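PmoD (Methylocystis sp. ATCC 49242, PDB 6CPD) binds copper(I) through methionine sulfurs shared between two subunits and is a periplasmic cupredoxin-like protein of methane-oxidizing bacteria, probably involved in copper handling. Local coordinates at residues M5-V8 and D13-H16; V19-P22 and E28-D31; V8-D13 and V109-E114. All blocks are in the same frame, centred on the assembly; numbering follows the deposited sequence.

Three contacts show how a cupredoxin-like beta sandwich can carry a copper site on its edge. Interactions 1 and 2 follow in series along the chain, with centres about 15 Å apart; both use strand 13-20, and the disulfide Cys6-Cys30 ties them together. Interaction 3 begins on the same strand 7-10 as interaction 1, their centres about 10 Å apart, and reaches across to strand 103-112 of the other sheet. Its two segments bracket interaction 2 in sequence, yet these two centres are about 22 Å apart. Copper touches interactions 1 and 3, so the metal ligands, the disulfide and the packing on the other sheet all meet on one hairpin beside the subunit interface.

Interaction 1 of 3, residues M5-V8 and D13-H16; sequences MCMV and DMIH. With CU1 (copper (I) ion), chain D.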
loop_
_atom_site.group_PDB
_atom_site.type_symbol
_atom_site.label_atom_id
_atom_site.label_comp_id
_atom_site.label_asym_id
_atom_site.label_seq_id
_atom_site.Cartn_x
_atom_site.Cartn_y
_atom_site.Cartn_z
ATOM N N MET B 5 -4.376 -0.386 0.309
ATOM C CA MET B 5 -3.172 -0.527 1.141
ATOM C C MET B 5 -1.888 -0.040 0.489
ATOM O O MET B 5 -0.980 0.415 1.176
ATOM C CB MET B 5 -3.004 -2.003 1.522
ATOM C CG MET B 5 -4.137 -2.539 2.374
ATOM S SD MET B 5 -4.129 -4.350 2.396
ATOM C CE MET B 5 -2.538 -4.577 3.184
ATOM N N CYS B 6 -1.827 -0.088 -0.836
ATOM C CA CYS B 6 -0.610 0.271 -1.555
ATOM C C CYS B 6 -0.693 1.724 -1.986
ATOM O O CYS B 6 -1.537 2.054 -2.796
ATOM C CB CYS B 6 -0.424 -0.641 -2.781
ATOM S SG CYS B 6 1.078 -0.267 -3.750
ATOM N N MET B 7 0.180 2.597 -1.470
ATOM C CA MET B 7 -0.067 4.026 -1.683
ATOM C C MET B 7 1.164 4.903 -1.682
ATOM O O MET B 7 2.189 4.536 -1.137
ATOM C CB MET B 7 -0.999 4.561 -0.585
ATOM C CG MET B 7 -0.336 4.535 0.809
ATOM S SD MET B 7 -1.389 4.976 2.212
ATOM C CE MET B 7 -2.429 3.494 2.304
ATOM N N VAL B 8 1.023 6.087 -2.270
ATOM C CA VAL B 8 1.952 7.188 -2.033
ATOM C C VAL B 8 1.137 8.282 -1.316
ATOM O O VAL B 8 -0.055 8.399 -1.549
ATOM C CB VAL B 8 2.585 7.686 -3.342
ATOM C CG1 VAL B 8 1.533 8.235 -4.274
ATOM C CG2 VAL B 8 3.644 8.708 -3.055
ATOM N N ASP B 13 -4.076 12.778 2.128
ATOM C CA ASP B 13 -4.513 12.473 0.772
ATOM C C ASP B 13 -3.580 11.429 0.166
ATOM O O ASP B 13 -2.375 11.661 0.064
ATOM C CB ASP B 13 -4.535 13.749 -0.063
ATOM C CG ASP B 13 -5.377 14.844 0.583
ATOM O OD1 ASP B 13 -6.603 14.664 0.745
ATOM O OD2 ASP B 13 -4.798 15.904 0.918
ATOM N N MET B 14 -4.147 10.339 -0.346
ATOM C CA MET B 14 -3.335 9.220 -0.827
ATOM C C MET B 14 -3.585 9.038 -2.304
ATOM O O MET B 14 -4.616 9.473 -2.837
ATOM C CB MET B 14 -3.658 7.899 -0.094
ATOM C CG MET B 14 -3.749 7.989 1.427
ATOM S SD MET B 14 -2.417 8.993 2.129
ATOM C CE MET B 14 -2.586 8.610 3.880
ATOM N N ILE B 15 -2.603 8.444 -2.969
ATOM C CA ILE B 15 -2.784 7.957 -4.327
ATOM C C ILE B 15 -2.555 6.451 -4.279
ATOM O O ILE B 15 -1.506 5.997 -3.865
ATOM C CB ILE B 15 -1.824 8.628 -5.302
ATOM C CG1 ILE B 15 -2.058 10.146 -5.290
ATOM C CG2 ILE B 15 -1.993 8.053 -6.731
ATOM C CD1 ILE B 15 -1.063 10.907 -6.158
ATOM N N HIS B 16 -3.569 5.679 -4.633
ATOM C CA HIS B 16 -3.432 4.235 -4.579
ATOM C C HIS B 16 -2.695 3.771 -5.824
ATOM O O HIS B 16 -2.913 4.286 -6.925
ATOM C CB HIS B 16 -4.802 3.557 -4.485
ATOM C CG HIS B 16 -4.732 2.070 -4.371
ATOM N ND1 HIS B 16 -4.994 1.229 -5.433
ATOM C CD2 HIS B 16 -4.418 1.269 -3.323
ATOM C CE1 HIS B 16 -4.853 -0.026 -5.041
ATOM N NE2 HIS B 16 -4.509 -0.029 -3.766
HETATM CU CU CU1 D . 0.001 5.387 3.993
#
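With CG of Met7 lodged between its own backbone N and carbonyl carbon (chi1 66°), and the chain extended at chi2 and bent at chi3, the thioether sulfur swings to the copper side of an antiparallel beta hairpin, beside Met14. The hairpin pairs strand 7-10 with strand 13-20. Its core is the hydrogen-bonded pair Val8 and Ile15: Val8 N donates to Ile15 O at 3.0 Å, and Ile15 N returns a bond to Val8 O (2.9 Å, 170° at the hydrogen). Their side chains lie alongside one another, CG1 of Val8 resting 3.5 Å from CB of Ile15, on the face that Ala121 and Phe123 help to cover.

Met7 and His16 form the neighbouring non-hydrogen-bonded pair on the other face. The imidazole is carried past Cys6, placing His16 CD2 3.0 Å from Cys6 O; its NE2 is hydrogen-bonded to Asp31 of the second subunit, which fixes the far end of the ring. The Cys6 sulfur is locked to Cys30 by a disulfide.

Met7 and Met9 from each subunit supply four sulfurs to one copper(I) ion, a soft thioether environment suited to that oxidation state. Met14 flanks the site: its CG lies 3.9 Å from Met7 SD, which itself binds copper at 2.3 Å.

Interaction 2 of 3, residues V19-P22 and E28-D31; sequences VFQP and EYCD. With SO4 (sulfate ion), chain C.
Val19 and Tyr29 hold the close end of this contact, a short antiparallel hairpin between strand 13-20 and the weakly bonded strand about 28-29. Tyr29 N donates to Val19 O at 2.7 Å. The return bond, from Val19 N to Tyr29 O, is longer at 3.2 Å and more bent (144° at the hydrogen). Both side chains leave on the same face, CB of Val19 4.4 Å from CB of Tyr29. With CG2 of Val19 anti to the carbonyl carbon, that methyl lies 3.6 Å from Cys30 O, a carbonyl buried here without a polar partner.

Beyond the pair the contact opens out. Phe20 and Glu28 are partly exposed, and the phenyl ring leads away from the other strand. Gln21 crosses Tyr29 at about a right angle, amide and ring planes 87° apart, with only a distant approach between them; water 1 bridges the gap, donating to Gln21 OE1 at 3.0 Å and to Tyr29 OH at 2.7 Å. The phenol in turn donates to sulfate O4, which lies at the ring edge in its plane, 2.7 Å from Tyr29 OH. This ion, probably from the crystallisation liquor, is also held by Ser25 and Ser27 of both subunits and by Tyr29 of the second subunit.

The Gln21 amide nitrogen bonds to Ala35 O and Thr39 OG1. Val19 and Phe20 pack on strand 37-45, Val19 and Gln21 touch Ile33 of strand 32-33, and Cys30 leads out of the hairpin toward that same short strand.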
loop_
_atom_site.group_PDB
_atom_site.type_symbol
_atom_site.label_atom_id
_atom_site.label_comp_id
_atom_site.label_asym_id
_atom_site.label_seq_id
_atom_site.Cartn_x
_atom_site.Cartn_y
_atom_site.Cartn_z
ATOM N N VAL B 19 0.480 -2.526 -9.319
ATOM C CA VAL B 19 1.507 -2.889 -10.282
ATOM C C VAL B 19 1.228 -4.265 -10.835
ATOM O O VAL B 19 0.981 -5.193 -10.062
ATOM C CB VAL B 19 2.909 -2.891 -9.633
ATOM C CG1 VAL B 19 3.967 -3.173 -10.678
ATOM C CG2 VAL B 19 3.184 -1.554 -8.931
ATOM N N PHE B 20 1.226 -4.424 -12.157
ATOM C CA PHE B 20 1.204 -5.787 -12.672
ATOM C C PHE B 20 2.216 -5.980 -13.798
ATOM O O PHE B 20 2.721 -5.017 -14.375
ATOM C CB PHE B 20 -0.204 -6.251 -13.072
ATOM C CG PHE B 20 -0.837 -5.503 -14.193
ATOM C CD1 PHE B 20 -1.450 -4.280 -13.965
ATOM C CD2 PHE B 20 -0.937 -6.088 -15.460
ATOM C CE1 PHE B 20 -2.091 -3.608 -15.005
ATOM C CE2 PHE B 20 -1.576 -5.425 -16.509
ATOM C CZ PHE B 20 -2.157 -4.182 -16.278
ATOM N N GLN B 21 2.532 -7.249 -14.041
ATOM C CA GLN B 21 3.522 -7.673 -15.027
ATOM C C GLN B 21 2.918 -8.775 -15.882
ATOM O O GLN B 21 3.091 -9.973 -15.611
ATOM C CB GLN B 21 4.779 -8.157 -14.327
ATOM C CG GLN B 21 5.401 -7.108 -13.385
ATOM C CD GLN B 21 6.819 -7.475 -12.976
ATOM O OE1 GLN B 21 7.027 -8.400 -12.191
ATOM N NE2 GLN B 21 7.802 -6.775 -13.538
ATOM N N PRO B 22 2.172 -8.363 -16.908
ATOM C CA PRO B 22 1.322 -9.230 -17.733
ATOM C C PRO B 22 2.093 -10.330 -18.479
ATOM O O PRO B 22 1.483 -11.342 -18.857
ATOM C CB PRO B 22 0.666 -8.246 -18.710
ATOM C CG PRO B 22 1.589 -7.056 -18.753
ATOM C CD PRO B 22 2.160 -6.961 -17.363
ATOM N N GLU B 28 -0.962 -9.174 -8.859
ATOM C CA GLU B 28 -0.760 -7.734 -8.691
ATOM C C GLU B 28 0.219 -7.497 -7.556
ATOM O O GLU B 28 0.174 -8.208 -6.560
ATOM C CB GLU B 28 -2.079 -7.026 -8.394
ATOM C CG GLU B 28 -3.102 -7.149 -9.496
ATOM C CD GLU B 28 -4.482 -6.701 -9.050
ATOM O OE1 GLU B 28 -5.369 -7.568 -8.913
ATOM O OE2 GLU B 28 -4.668 -5.495 -8.777
ATOM N N TYR B 29 1.092 -6.511 -7.701
ATOM C CA TYR B 29 2.127 -6.270 -6.697
ATOM C C TYR B 29 2.078 -4.841 -6.176
ATOM O O TYR B 29 1.281 -4.030 -6.646
ATOM C CB TYR B 29 3.499 -6.560 -7.282
ATOM C CG TYR B 29 3.553 -7.857 -8.038
ATOM C CD1 TYR B 29 3.715 -9.067 -7.371
ATOM C CD2 TYR B 29 3.425 -7.877 -9.423
ATOM C CE1 TYR B 29 3.764 -10.265 -8.073
ATOM C CE2 TYR B 29 3.473 -9.075 -10.138
ATOM C CZ TYR B 29 3.647 -10.257 -9.452
ATOM O OH TYR B 29 3.685 -11.432 -10.153
ATOM N N CYS B 30 2.942 -4.534 -5.214
ATOM C CA CYS B 30 3.022 -3.181 -4.690
ATOM C C CYS B 30 4.481 -2.729 -4.756
ATOM O O CYS B 30 4.911 -2.207 -5.783
ATOM C CB CYS B 30 2.466 -3.091 -3.263
ATOM S SG CYS B 30 2.400 -1.366 -2.617
ATOM N N ASP B 31 5.250 -2.902 -3.681
ATOM C CA ASP B 31 6.607 -2.365 -3.704
ATOM C C ASP B 31 7.677 -3.441 -3.887
ATOM O O ASP B 31 8.867 -3.137 -3.877
ATOM C CB ASP B 31 6.903 -1.559 -2.441
ATOM C CG ASP B 31 6.531 -2.294 -1.180
ATOM O OD1 ASP B 31 6.497 -3.538 -1.209
ATOM O OD2 ASP B 31 6.292 -1.623 -0.155
HETATM S S SO4 C . 3.558 -14.658 -8.782
HETATM O O1 SO4 C . 3.176 -14.939 -10.156
HETATM O O2 SO4 C . 4.162 -15.860 -8.211
HETATM O O3 SO4 C . 2.356 -14.339 -8.018
HETATM O O4 SO4 C . 4.525 -13.560 -8.772
HETATM O O HOH W 1 5.654 -11.089 -12.040
#

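Interaction 3 of 3, residues V8-D13 and V109-E114; sequences VMFGYD and VTLTRE. With CU1 (copper (I) ion), chain D.
Phe10 reaches across the interior of the beta sandwich to Leu111 and Val109. Its CB points toward strand 103-112, and the first torsion (chi1 -66°) sets CG anti to the carbonyl carbon. From there the ring slides beneath Leu111: CG and CD2 each lie 4.1 Å from Leu111 CD1, a methyl centred over the face in a CH-pi contact, 3.9 Å from the ring centroid and only 3° off the normal. CD1 of the ring lies under the same methyl, and CE1 meets both Leu111 and Val109 CG1. CE2 approaches CG of Leu111, and CZ at the tip comes closer to it, at 3.7 Å. The same CZ touches Val109 at the ring edge, 3.6 Å from Val109 O and 3.9 Å from Val109 CG1. Val8 CG1 adds a looser contact with Val109 CG2.

Past Phe10 the chain reverses in a type II' beta turn to Asp13. Here water 2 joins the segments, donating to Phe10 O and Asp13 OD2 and accepting from Arg113 NH2; the two charged groups stay beyond salt-bridge distance. Asp13 OD1 is hydrogen-bonded to Asn47 ND2, and Arg113, poorly ordered, has a salt bridge to Glu119.

Met9 faces the other way, its SD binding copper at 2.3 Å. The axes of strands 8-10 and 109-112 run 9.5 Å apart at 27°, in separate sheets: Ile15 of strand 13-20 and Ala121 of strand 118-127 also touch Phe10, while Leu55 of strand 55-61 packs against Val109 and Leu111.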
loop_
_atom_site.group_PDB
_atom_site.type_symbol
_atom_site.label_atom_id
_atom_site.label_comp_id
_atom_site.label_asym_id
_atom_site.label_seq_id
_atom_site.Cartn_x
_atom_site.Cartn_y
_atom_site.Cartn_z
ATOM N N VAL B 8 1.023 6.087 -2.270
ATOM C CA VAL B 8 1.952 7.188 -2.033
ATOM C C VAL B 8 1.137 8.282 -1.316
ATOM O O VAL B 8 -0.055 8.399 -1.549
ATOM C CB VAL B 8 2.585 7.686 -3.342
ATOM C CG1 VAL B 8 1.533 8.235 -4.274
ATOM C CG2 VAL B 8 3.644 8.708 -3.055
ATOM N N MET B 9 1.744 9.001 -0.372
ATOM C CA MET B 9 0.973 9.869 0.509
ATOM C C MET B 9 1.278 11.364 0.453
ATOM O O MET B 9 2.442 11.754 0.433
ATOM C CB MET B 9 1.161 9.388 1.947
ATOM C CG MET B 9 0.845 7.901 2.106
ATOM S SD MET B 9 0.997 7.430 3.807
ATOM C CE MET B 9 2.783 7.399 3.991
ATOM N N PHE B 10 0.227 12.185 0.482
ATOM C CA PHE B 10 0.368 13.605 0.751
ATOM C C PHE B 10 -0.465 13.957 1.963
ATOM O O PHE B 10 -1.613 14.372 1.818
ATOM C CB PHE B 10 -0.083 14.456 -0.437
ATOM C CG PHE B 10 0.772 14.300 -1.655
ATOM C CD1 PHE B 10 0.542 13.258 -2.541
ATOM C CD2 PHE B 10 1.819 15.174 -1.903
ATOM C CE1 PHE B 10 1.339 13.099 -3.673
ATOM C CE2 PHE B 10 2.619 15.028 -3.033
ATOM C CZ PHE B 10 2.376 13.993 -3.919
ATOM N N GLY B 11 0.094 13.811 3.156
ATOM C CA GLY B 11 -0.684 14.058 4.357
ATOM C C GLY B 11 -1.779 13.007 4.448
ATOM O O GLY B 11 -1.497 11.815 4.450
ATOM N N TYR B 12 -3.036 13.434 4.497
ATOM C CA TYR B 12 -4.130 12.469 4.529
ATOM C C TYR B 12 -4.529 12.038 3.133
ATOM O O TYR B 12 -5.292 11.087 2.967
ATOM C CB TYR B 12 -5.357 13.056 5.226
ATOM C CG TYR B 12 -5.141 13.388 6.674
ATOM C CD1 TYR B 12 -4.626 12.441 7.560
ATOM C CD2 TYR B 12 -5.431 14.657 7.154
ATOM C CE1 TYR B 12 -4.433 12.756 8.901
ATOM C CE2 TYR B 12 -5.237 14.980 8.474
ATOM C CZ TYR B 12 -4.744 14.033 9.346
ATOM O OH TYR B 12 -4.563 14.384 10.658
ATOM N N ASP B 13 -4.076 12.778 2.128
ATOM C CA ASP B 13 -4.513 12.473 0.772
ATOM C C ASP B 13 -3.580 11.429 0.166
ATOM O O ASP B 13 -2.375 11.661 0.064
ATOM C CB ASP B 13 -4.535 13.749 -0.063
ATOM C CG ASP B 13 -5.377 14.844 0.583
ATOM O OD1 ASP B 13 -6.603 14.664 0.745
ATOM O OD2 ASP B 13 -4.798 15.904 0.918
ATOM N N VAL B 109 6.571 11.594 -7.026
ATOM C CA VAL B 109 5.333 12.227 -7.462
ATOM C C VAL B 109 5.345 13.668 -6.985
ATOM O O VAL B 109 5.421 13.938 -5.789
ATOM C CB VAL B 109 4.078 11.525 -6.912
ATOM C CG1 VAL B 109 2.820 12.238 -7.409
ATOM C CG2 VAL B 109 4.061 10.045 -7.306
ATOM N N THR B 110 5.289 14.597 -7.920
ATOM C CA THR B 110 5.336 15.997 -7.561
ATOM C C THR B 110 4.007 16.659 -7.879
ATOM O O THR B 110 3.549 16.618 -9.017
ATOM C CB THR B 110 6.469 16.724 -8.303
ATOM O OG1 THR B 110 7.695 16.007 -8.109
ATOM C CG2 THR B 110 6.618 18.159 -7.787
ATOM N N LEU B 111 3.392 17.253 -6.861
ATOM C CA LEU B 111 2.156 17.993 -7.044
ATOM C C LEU B 111 2.414 19.477 -7.004
ATOM O O LEU B 111 3.193 19.963 -6.191
ATOM C CB LEU B 111 1.129 17.665 -5.971
ATOM C CG LEU B 111 0.379 16.348 -5.963
ATOM C CD1 LEU B 111 -0.646 16.487 -4.878
ATOM C CD2 LEU B 111 -0.290 16.096 -7.302
ATOM N N THR B 112 1.711 20.209 -7.844
ATOM C CA THR B 112 1.803 21.639 -7.764
ATOM C C THR B 112 0.510 22.142 -7.143
ATOM O O THR B 112 -0.561 22.023 -7.744
ATOM C CB THR B 112 2.014 22.285 -9.148
ATOM O OG1 THR B 112 3.125 21.666 -9.812
ATOM C CG2 THR B 112 2.262 23.773 -8.999
ATOM N N ARG B 113 0.610 22.679 -5.930
ATOM C CA ARG B 113 -0.539 23.298 -5.304
ATOM C C ARG B 113 -0.781 24.505 -6.188
ATOM O O ARG B 113 0.141 24.971 -6.850
ATOM C CB ARG B 113 -0.258 23.708 -3.859
ATOM C CG ARG B 113 -0.013 22.566 -2.891
ATOM C CD ARG B 113 -1.300 21.912 -2.466
ATOM N NE ARG B 113 -1.030 20.691 -1.717
ATOM C CZ ARG B 113 -1.964 19.968 -1.113
ATOM N NH1 ARG B 113 -3.230 20.350 -1.182
ATOM N NH2 ARG B 113 -1.634 18.864 -0.452
ATOM N N GLU B 114 -1.978 25.064 -6.190
ATOM C CA GLU B 114 -2.151 26.196 -7.085
ATOM C C GLU B 114 -1.967 27.490 -6.312
ATOM O O GLU B 114 -2.279 28.584 -6.780
ATOM C CB GLU B 114 -3.458 26.091 -7.857
ATOM C CG GLU B 114 -3.326 24.897 -8.837
ATOM C CD GLU B 114 -4.450 24.739 -9.856
ATOM O OE1 GLU B 114 -5.643 24.833 -9.488
ATOM O OE2 GLU B 114 -4.117 24.487 -11.041
HETATM CU CU CU1 D . 0.001 5.387 3.993
HETATM O O HOH W 2 -2.395 16.801 1.185
#